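Local atomic coordinates of minor structural protein 5 (Lactococcus phage Tuc2009, PDB entry 5E7T), a protein that is a minor structural component of the phage particle, probably part of the baseplate, with a domain resembling carbohydrate-binding modules that may help attach the phage to its host cell. Residues E55-L69 against I160-T174. Numbering follows the deposited sequence.
Sequences EVTMKGTNAWVNKDL and ILNVGFFGQQEGSFT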
ATOM      1  N   GLU B  55      40.725   6.354 -39.948  1.00 57.89           N
ATOM      2  CA  GLU B  55      41.370   5.737 -41.105  1.00 57.92           C
ATOM      3  C   GLU B  55      40.383   4.789 -41.753  1.00 61.24           C
ATOM      4  O   GLU B  55      39.663   4.085 -41.046  1.00 61.42           O
ATOM      5  CB  GLU B  55      42.666   4.990 -40.700  1.00 60.75           C
ATOM      6  CG  GLU B  55      43.633   4.753 -41.855  1.00 66.67           C
ATOM      7  CD  GLU B  55      44.828   3.878 -41.541  1.00 89.33           C
ATOM      8  OE1 GLU B  55      45.966   4.399 -41.573  1.00 86.20           O
ATOM      9  OE2 GLU B  55      44.634   2.662 -41.312  1.00 89.73           O
ATOM     10  N   VAL B  56      40.327   4.791 -43.089  1.00 57.21           N
ATOM     11  CA  VAL B  56      39.421   3.945 -43.872  1.00 57.26           C
ATOM     12  C   VAL B  56      40.039   3.708 -45.238  1.00 62.28           C
ATOM     13  O   VAL B  56      40.679   4.601 -45.795  1.00 61.22           O
ATOM     14  CB  VAL B  56      37.961   4.503 -43.945  1.00 59.38           C
ATOM     15  CG1 VAL B  56      37.861   5.735 -44.843  1.00 57.69           C
ATOM     16  CG2 VAL B  56      36.966   3.430 -44.379  1.00 59.71           C
ATOM     17  N   THR B  57      39.846   2.497 -45.761  1.00 59.92           N
ATOM     18  CA  THR B  57      40.387   2.024 -47.027  1.00 59.42           C
ATOM     19  C   THR B  57      39.244   1.721 -47.984  1.00 65.00           C
ATOM     20  O   THR B  57      38.379   0.912 -47.679  1.00 67.06           O
ATOM     21  CB  THR B  57      41.267   0.801 -46.746  1.00 56.89           C
ATOM     22  OG1 THR B  57      42.211   1.104 -45.708  1.00 60.69           O
ATOM     23  CG2 THR B  57      41.956   0.285 -47.961  1.00 45.03           C
ATOM     24  N   MET B  58      39.244   2.373 -49.125  1.00 61.76           N
ATOM     25  CA  MET B  58      38.235   2.209 -50.154  1.00 62.90           C
ATOM     26  C   MET B  58      38.835   1.353 -51.263  1.00 68.39           C
ATOM     27  O   MET B  58      39.900   1.701 -51.774  1.00 68.22           O
ATOM     28  CB  MET B  58      37.819   3.572 -50.695  1.00 64.92           C
ATOM     29  CG  MET B  58      37.573   4.608 -49.626  1.00 68.97           C
ATOM     30  SD  MET B  58      35.919   4.475 -48.986  1.00 75.47           S
ATOM     31  CE  MET B  58      35.167   5.771 -49.811  1.00 71.72           C
ATOM     32  N   LYS B  59      38.158   0.222 -51.616  1.00 65.62           N
ATOM     33  CA  LYS B  59      38.589  -0.798 -52.591  1.00 65.79           C
ATOM     34  C   LYS B  59      37.411  -1.234 -53.467  1.00 69.85           C
ATOM     35  O   LYS B  59      36.347  -1.588 -52.960  1.00 70.46           O
ATOM     36  CB  LYS B  59      39.106  -2.019 -51.805  1.00 68.50           C
ATOM     37  CG  LYS B  59      40.073  -2.943 -52.515  1.00 71.48           C
ATOM     38  CD  LYS B  59      40.746  -3.815 -51.460  1.00 81.84           C
ATOM     39  CE  LYS B  59      41.625  -4.902 -52.018  1.00112.27           C
ATOM     40  NZ  LYS B  59      40.837  -6.027 -52.610  1.00131.77           N
ATOM     41  N   GLY B  60      37.619  -1.257 -54.769  1.00 65.55           N
ATOM     42  CA  GLY B  60      36.563  -1.684 -55.671  1.00 66.03           C
ATOM     43  C   GLY B  60      37.021  -1.883 -57.094  1.00 71.68           C
ATOM     44  O   GLY B  60      38.065  -1.352 -57.490  1.00 70.84           O
ATOM     45  N   THR B  61      36.229  -2.660 -57.868  1.00 69.89           N
ATOM     46  CA  THR B  61      36.471  -2.934 -59.288  1.00 70.42           C
ATOM     47  C   THR B  61      35.138  -2.726 -60.013  1.00 73.78           C
ATOM     48  O   THR B  61      34.204  -3.496 -59.787  1.00 75.42           O
ATOM     49  CB  THR B  61      37.100  -4.336 -59.489  1.00 78.34           C
ATOM     50  OG1 THR B  61      37.886  -4.684 -58.348  1.00 81.24           O
ATOM     51  CG2 THR B  61      37.963  -4.416 -60.729  1.00 74.49           C
ATOM     52  N   ASN B  62      35.040  -1.661 -60.842  1.00 68.66           N
ATOM     53  CA  ASN B  62      33.824  -1.258 -61.573  1.00 69.16           C
ATOM     54  C   ASN B  62      32.683  -1.165 -60.595  1.00 74.97           C
ATOM     55  O   ASN B  62      31.676  -1.890 -60.674  1.00 75.78           O
ATOM     56  CB  ASN B  62      33.510  -2.171 -62.746  1.00 70.37           C
ATOM     57  CG  ASN B  62      34.475  -2.031 -63.881  1.00 91.01           C
ATOM     58  OD1 ASN B  62      35.033  -3.016 -64.366  1.00 84.65           O
ATOM     59  ND2 ASN B  62      34.657  -0.813 -64.362  1.00 81.58           N
ATOM     60  N   ALA B  63      32.893  -0.299 -59.605  1.00 71.31           N
ATOM     61  CA  ALA B  63      31.981  -0.174 -58.493  1.00 70.96           C
ATOM     62  C   ALA B  63      32.044   1.146 -57.781  1.00 74.06           C
ATOM     63  O   ALA B  63      33.074   1.840 -57.787  1.00 72.08           O
ATOM     64  CB  ALA B  63      32.271  -1.285 -57.489  1.00 72.25           C
ATOM     65  N   TRP B  64      30.927   1.444 -57.100  1.00 70.68           N
ATOM     66  CA  TRP B  64      30.783   2.559 -56.198  1.00 69.00           C
ATOM     67  C   TRP B  64      31.029   1.965 -54.826  1.00 72.80           C
ATOM     68  O   TRP B  64      30.487   0.901 -54.500  1.00 74.01           O
ATOM     69  CB  TRP B  64      29.383   3.137 -56.281  1.00 68.16           C
ATOM     70  CG  TRP B  64      29.071   3.711 -57.625  1.00 69.94           C
ATOM     71  CD1 TRP B  64      28.212   3.203 -58.564  1.00 74.55           C
ATOM     72  CD2 TRP B  64      29.647   4.886 -58.198  1.00 68.27           C
ATOM     73  NE1 TRP B  64      28.186   4.023 -59.674  1.00 73.77           N
ATOM     74  CE2 TRP B  64      29.066   5.062 -59.475  1.00 73.35           C
ATOM     75  CE3 TRP B  64      30.543   5.844 -57.730  1.00 67.89           C
ATOM     76  CZ2 TRP B  64      29.406   6.129 -60.307  1.00 71.97           C
ATOM     77  CZ3 TRP B  64      30.886   6.889 -58.562  1.00 69.33           C
ATOM     78  CH2 TRP B  64      30.316   7.029 -59.831  1.00 70.80           C
ATOM     79  N   VAL B  65      31.908   2.602 -54.053  1.00 67.14           N
ATOM     80  CA  VAL B  65      32.250   2.173 -52.703  1.00 66.18           C
ATOM     81  C   VAL B  65      31.830   3.319 -51.802  1.00 69.74           C
ATOM     82  O   VAL B  65      32.206   4.460 -52.069  1.00 70.20           O
ATOM     83  CB  VAL B  65      33.773   1.869 -52.556  1.00 68.55           C
ATOM     84  CG1 VAL B  65      34.122   1.367 -51.152  1.00 67.80           C
ATOM     85  CG2 VAL B  65      34.243   0.879 -53.615  1.00 69.36           C
ATOM     86  N   ASN B  66      31.045   3.042 -50.758  1.00 64.63           N
ATOM     87  CA  ASN B  66      30.693   4.090 -49.811  1.00 62.74           C
ATOM     88  C   ASN B  66      30.742   3.608 -48.358  1.00 66.83           C
ATOM     89  O   ASN B  66      30.782   2.398 -48.105  1.00 68.99           O
ATOM     90  CB  ASN B  66      29.368   4.761 -50.155  1.00 63.20           C
ATOM     91  CG  ASN B  66      28.139   3.937 -49.937  1.00 83.82           C
ATOM     92  OD1 ASN B  66      27.691   3.736 -48.805  1.00 75.27           O
ATOM     93  ND2 ASN B  66      27.511   3.533 -51.028  1.00 79.76           N
ATOM     94  N   LYS B  67      30.816   4.563 -47.416  1.00 60.29           N
ATOM     95  CA  LYS B  67      30.796   4.330 -45.969  1.00 59.02           C
ATOM     96  C   LYS B  67      29.763   5.326 -45.455  1.00 63.21           C
ATOM     97  O   LYS B  67      29.819   6.490 -45.833  1.00 62.85           O
ATOM     98  CB  LYS B  67      32.181   4.548 -45.306  1.00 59.27           C
ATOM     99  CG  LYS B  67      33.331   3.681 -45.859  1.00 70.57           C
ATOM    100  CD  LYS B  67      33.193   2.177 -45.601  1.00 80.14           C
ATOM    101  CE  LYS B  67      33.898   1.329 -46.635  1.00 86.07           C
ATOM    102  NZ  LYS B  67      34.842   0.359 -46.012  1.00 97.34           N
ATOM    103  N   ASP B  68      28.766   4.865 -44.697  1.00 60.42           N
ATOM    104  CA  ASP B  68      27.707   5.737 -44.193  1.00 59.86           C
ATOM    105  C   ASP B  68      28.218   6.711 -43.136  1.00 65.49           C
ATOM    106  O   ASP B  68      28.829   6.286 -42.134  1.00 66.63           O
ATOM    107  CB  ASP B  68      26.512   4.913 -43.677  1.00 62.35           C
ATOM    108  CG  ASP B  68      25.322   5.700 -43.159  1.00 73.49           C
ATOM    109  OD1 ASP B  68      25.112   6.840 -43.622  1.00 72.27           O
ATOM    110  OD2 ASP B  68      24.581   5.161 -42.304  1.00 84.31           O
ATOM    111  N   LEU B  69      27.985   8.027 -43.388  1.00 60.37           N
ATOM    112  CA  LEU B  69      28.366   9.129 -42.498  1.00 58.70           C
ATOM    113  C   LEU B  69      27.138   9.668 -41.761  1.00 66.39           C
ATOM    114  O   LEU B  69      27.251  10.627 -40.997  1.00 66.16           O
ATOM    115  CB  LEU B  69      29.010  10.286 -43.266  1.00 57.15           C
ATOM    116  CG  LEU B  69      30.223  10.049 -44.178  1.00 61.06           C
ATOM    117  CD1 LEU B  69      30.653  11.347 -44.785  1.00 59.23           C
ATOM    118  CD2 LEU B  69      31.404   9.461 -43.415  1.00 63.05           C
ATOM    119  N   ILE B 160      26.904  10.224 -47.109  1.00 54.51           N
ATOM    120  CA  ILE B 160      27.922   9.213 -47.391  1.00 53.25           C
ATOM    121  C   ILE B 160      29.267   9.783 -47.799  1.00 58.80           C
ATOM    122  O   ILE B 160      29.358  10.895 -48.335  1.00 58.10           O
ATOM    123  CB  ILE B 160      27.439   8.176 -48.452  1.00 55.82           C
ATOM    124  CG1 ILE B 160      27.044   8.832 -49.785  1.00 54.19           C
ATOM    125  CG2 ILE B 160      26.340   7.291 -47.924  1.00 58.75           C
ATOM    126  CD1 ILE B 160      26.929   7.923 -50.914  1.00 49.98           C
ATOM    127  N   LEU B 161      30.310   8.973 -47.582  1.00 56.62           N
ATOM    128  CA  LEU B 161      31.649   9.186 -48.096  1.00 56.36           C
ATOM    129  C   LEU B 161      31.648   8.183 -49.247  1.00 64.03           C
ATOM    130  O   LEU B 161      31.536   6.971 -48.999  1.00 66.71           O
ATOM    131  CB  LEU B 161      32.746   8.838 -47.079  1.00 55.73           C
ATOM    132  CG  LEU B 161      34.148   8.616 -47.656  1.00 59.91           C
ATOM    133  CD1 LEU B 161      34.724   9.864 -48.228  1.00 58.86           C
ATOM    134  CD2 LEU B 161      35.080   8.086 -46.613  1.00 65.68           C
ATOM    135  N   ASN B 162      31.715   8.684 -50.496  1.00 58.00           N
ATOM    136  CA  ASN B 162      31.661   7.868 -51.693  1.00 57.67           C
ATOM    137  C   ASN B 162      32.860   8.063 -52.599  1.00 62.03           C
ATOM    138  O   ASN B 162      33.446   9.146 -52.631  1.00 62.52           O
ATOM    139  CB  ASN B 162      30.398   8.241 -52.441  1.00 57.70           C
ATOM    140  CG  ASN B 162      30.045   7.382 -53.621  1.00 75.94           C
ATOM    141  OD1 ASN B 162      30.306   7.752 -54.772  1.00 66.62           O
ATOM    142  ND2 ASN B 162      29.348   6.272 -53.366  1.00 67.78           N
ATOM    143  N   VAL B 163      33.197   7.010 -53.361  1.00 58.31           N
ATOM    144  CA  VAL B 163      34.215   6.957 -54.415  1.00 57.45           C
ATOM    145  C   VAL B 163      33.805   5.866 -55.401  1.00 63.16           C
ATOM    146  O   VAL B 163      33.173   4.889 -54.997  1.00 64.40           O
ATOM    147  CB  VAL B 163      35.682   6.818 -53.931  1.00 59.78           C
ATOM    148  CG1 VAL B 163      35.957   5.448 -53.353  1.00 60.01           C
ATOM    149  CG2 VAL B 163      36.671   7.130 -55.059  1.00 59.54           C
ATOM    150  N   GLY B 164      34.139   6.068 -56.673  1.00 58.77           N
ATOM    151  CA  GLY B 164      33.858   5.142 -57.752  1.00 58.89           C
ATOM    152  C   GLY B 164      35.117   4.760 -58.480  1.00 63.86           C
ATOM    153  O   GLY B 164      35.867   5.627 -58.930  1.00 62.24           O
ATOM    154  N   PHE B 165      35.365   3.450 -58.561  1.00 63.32           N
ATOM    155  CA  PHE B 165      36.519   2.880 -59.248  1.00 63.78           C
ATOM    156  C   PHE B 165      35.988   2.160 -60.481  1.00 69.21           C
ATOM    157  O   PHE B 165      35.247   1.179 -60.366  1.00 68.92           O
ATOM    158  CB  PHE B 165      37.274   1.900 -58.349  1.00 65.52           C
ATOM    159  CG  PHE B 165      37.721   2.412 -56.999  1.00 65.69           C
ATOM    160  CD1 PHE B 165      38.964   3.009 -56.841  1.00 68.09           C
ATOM    161  CD2 PHE B 165      36.947   2.199 -55.869  1.00 67.13           C
ATOM    162  CE1 PHE B 165      39.415   3.404 -55.580  1.00 67.75           C
ATOM    163  CE2 PHE B 165      37.402   2.586 -54.612  1.00 68.99           C
ATOM    164  CZ  PHE B 165      38.635   3.181 -54.475  1.00 66.43           C
ATOM    165  N   PHE B 166      36.298   2.706 -61.655  1.00 66.10           N
ATOM    166  CA  PHE B 166      35.849   2.137 -62.913  1.00 67.37           C
ATOM    167  C   PHE B 166      37.004   1.929 -63.865  1.00 73.89           C
ATOM    168  O   PHE B 166      37.925   2.747 -63.935  1.00 74.78           O
ATOM    169  CB  PHE B 166      34.706   2.951 -63.530  1.00 68.38           C
ATOM    170  CG  PHE B 166      33.459   2.880 -62.686  1.00 69.15           C
ATOM    171  CD1 PHE B 166      32.579   1.812 -62.810  1.00 71.49           C
ATOM    172  CD2 PHE B 166      33.198   3.846 -61.718  1.00 70.11           C
ATOM    173  CE1 PHE B 166      31.453   1.714 -61.994  1.00 72.04           C
ATOM    174  CE2 PHE B 166      32.065   3.748 -60.905  1.00 72.65           C
ATOM    175  CZ  PHE B 166      31.205   2.674 -61.046  1.00 71.19           C
ATOM    176  N   GLY B 167      36.959   0.806 -64.554  1.00 69.67           N
ATOM    177  CA  GLY B 167      38.010   0.392 -65.459  1.00 69.99           C
ATOM    178  C   GLY B 167      38.377  -1.048 -65.191  1.00 75.35           C
ATOM    179  O   GLY B 167      37.830  -1.674 -64.271  1.00 74.22           O
ATOM    180  N   GLN B 168      39.322  -1.563 -65.990  1.00 74.12           N
ATOM    181  CA  GLN B 168      39.782  -2.951 -65.980  1.00 76.19           C
ATOM    182  C   GLN B 168      40.223  -3.458 -64.614  1.00 80.89           C
ATOM    183  O   GLN B 168      39.698  -4.480 -64.154  1.00 81.55           O
ATOM    184  CB  GLN B 168      40.896  -3.142 -67.018  1.00 78.41           C
ATOM    185  CG  GLN B 168      40.711  -4.347 -67.912  1.00100.96           C
ATOM    186  CD  GLN B 168      41.246  -4.064 -69.297  1.00127.07           C
ATOM    187  OE1 GLN B 168      40.513  -3.609 -70.193  1.00119.82           O
ATOM    188  NE2 GLN B 168      42.544  -4.304 -69.493  1.00121.56           N
ATOM    189  N   GLN B 169      41.161  -2.731 -63.960  1.00 76.07           N
ATOM    190  CA  GLN B 169      41.729  -3.147 -62.687  1.00 75.56           C
ATOM    191  C   GLN B 169      41.091  -2.531 -61.470  1.00 79.32           C
ATOM    192  O   GLN B 169      40.410  -1.503 -61.543  1.00 79.12           O
ATOM    193  CB  GLN B 169      43.228  -2.896 -62.666  1.00 76.66           C
ATOM    194  CG  GLN B 169      44.033  -3.840 -63.542  1.00 92.01           C
ATOM    195  CD  GLN B 169      45.412  -3.279 -63.730  1.00115.61           C
ATOM    196  OE1 GLN B 169      45.622  -2.326 -64.497  1.00111.47           O
ATOM    197  NE2 GLN B 169      46.368  -3.806 -62.978  1.00111.13           N
ATOM    198  N   GLU B 170      41.320  -3.181 -60.331  1.00 74.70           N
ATOM    199  CA  GLU B 170      40.832  -2.743 -59.033  1.00 71.56           C
ATOM    200  C   GLU B 170      41.647  -1.547 -58.640  1.00 75.35           C
ATOM    201  O   GLU B 170      42.852  -1.487 -58.918  1.00 75.71           O
ATOM    202  CB  GLU B 170      41.044  -3.857 -58.000  1.00 72.74           C
ATOM    203  CG  GLU B 170      40.530  -3.548 -56.613  1.00 75.96           C
ATOM    204  CD  GLU B 170      40.866  -4.621 -55.606  1.00 95.15           C
ATOM    205  OE1 GLU B 170      42.057  -4.747 -55.239  1.00 78.33           O
ATOM    206  OE2 GLU B 170      39.934  -5.346 -55.190  1.00 95.99           O
ATOM    207  N   GLY B 171      40.981  -0.622 -57.973  1.00 70.33           N
ATOM    208  CA  GLY B 171      41.596   0.562 -57.408  1.00 67.95           C
ATOM    209  C   GLY B 171      41.322   0.588 -55.929  1.00 70.46           C
ATOM    210  O   GLY B 171      40.253   0.148 -55.484  1.00 70.59           O
ATOM    211  N   SER B 172      42.282   1.107 -55.162  1.00 66.30           N
ATOM    212  CA  SER B 172      42.156   1.258 -53.703  1.00 65.24           C
ATOM    213  C   SER B 172      43.031   2.386 -53.169  1.00 67.01           C
ATOM    214  O   SER B 172      44.013   2.767 -53.801  1.00 66.99           O
ATOM    215  CB  SER B 172      42.471  -0.048 -52.971  1.00 67.91           C
ATOM    216  OG  SER B 172      43.702  -0.584 -53.422  1.00 76.42           O
ATOM    217  N   PHE B 173      42.652   2.933 -52.020  1.00 61.20           N
ATOM    218  CA  PHE B 173      43.425   3.947 -51.318  1.00 59.85           C
ATOM    219  C   PHE B 173      43.116   3.888 -49.830  1.00 64.09           C
ATOM    220  O   PHE B 173      42.118   3.289 -49.437  1.00 63.59           O
ATOM    221  CB  PHE B 173      43.241   5.377 -51.895  1.00 60.05           C
ATOM    222  CG  PHE B 173      41.838   5.932 -51.890  1.00 60.18           C
ATOM    223  CD1 PHE B 173      41.307   6.516 -50.745  1.00 62.01           C
ATOM    224  CD2 PHE B 173      41.044   5.868 -53.029  1.00 61.56           C
ATOM    225  CE1 PHE B 173      40.001   7.003 -50.737  1.00 61.67           C
ATOM    226  CE2 PHE B 173      39.732   6.340 -53.017  1.00 62.76           C
ATOM    227  CZ  PHE B 173      39.222   6.902 -51.873  1.00 60.17           C
ATOM    228  N   THR B 174      43.976   4.493 -49.012  1.00 60.40           N
ATOM    229  CA  THR B 174      43.772   4.587 -47.575  1.00 59.54           C
ATOM    230  C   THR B 174      43.823   6.048 -47.274  1.00 62.16           C
ATOM    231  O   THR B 174      44.724   6.738 -47.750  1.00 63.05           O
ATOM    232  CB  THR B 174      44.774   3.751 -46.820  1.00 65.90           C
ATOM    233  OG1 THR B 174      44.788   2.433 -47.391  1.00 71.86           O
ATOM    234  CG2 THR B 174      44.449   3.679 -45.369  1.00 59.30           C
TER
HETATM  235  O   HOH W   1      37.685  -0.553 -61.584  1.00 61.10           O
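Backbone hydrogen bonds join the segments in two ladders. Met58 and Gly60 pair reciprocally with Phe173 and Gly171 between strands 55-60 and 171-174, whose N-to-C directions differ by 177°, while Ala63, Val65 and Lys67 do the same with Phe165, Val163 and Leu161. Asn62 and Ala63 both face Phe165, a G1 beta bulge at the start of the second ladder. At the turn, a water accepts from Asn62 N and donates to Gly167 O and Gln169 O, linking it to the loop between strands 160-166 and 171-174.

The ladders belong to opposed antiparallel sheets, so both chain segments pass from one layer of a beta sandwich to the other, consistent with the galactose-binding-like clan of the BppA domain. Between the layers, Met58 bends at chi2 (-84°) and again at chi3, carrying its CE to Leu161 and Val163, 3.6 Å from Val163 CG1. Its CB sits over the Phe173 face in a CH-pi contact, 4.1 Å from the ring centroid. Val65 CG2 lies at the Phe165 ring edge, 3.7 Å from Phe165 CE2, while Gly171 O sits over that ring's face. Phe108 and Trp97 also meet Phe173.

On the outer faces, the edge of Phe166 meets the Trp64 six-membered ring in a T-shaped stack, with centroids 4.9 Å apart. Lys59, extended until chi4, brings NZ 2.8 Å from Glu170 OE2, a salt bridge on the syn side but 29° out of the carboxylate plane, with a weak second bond to OE1.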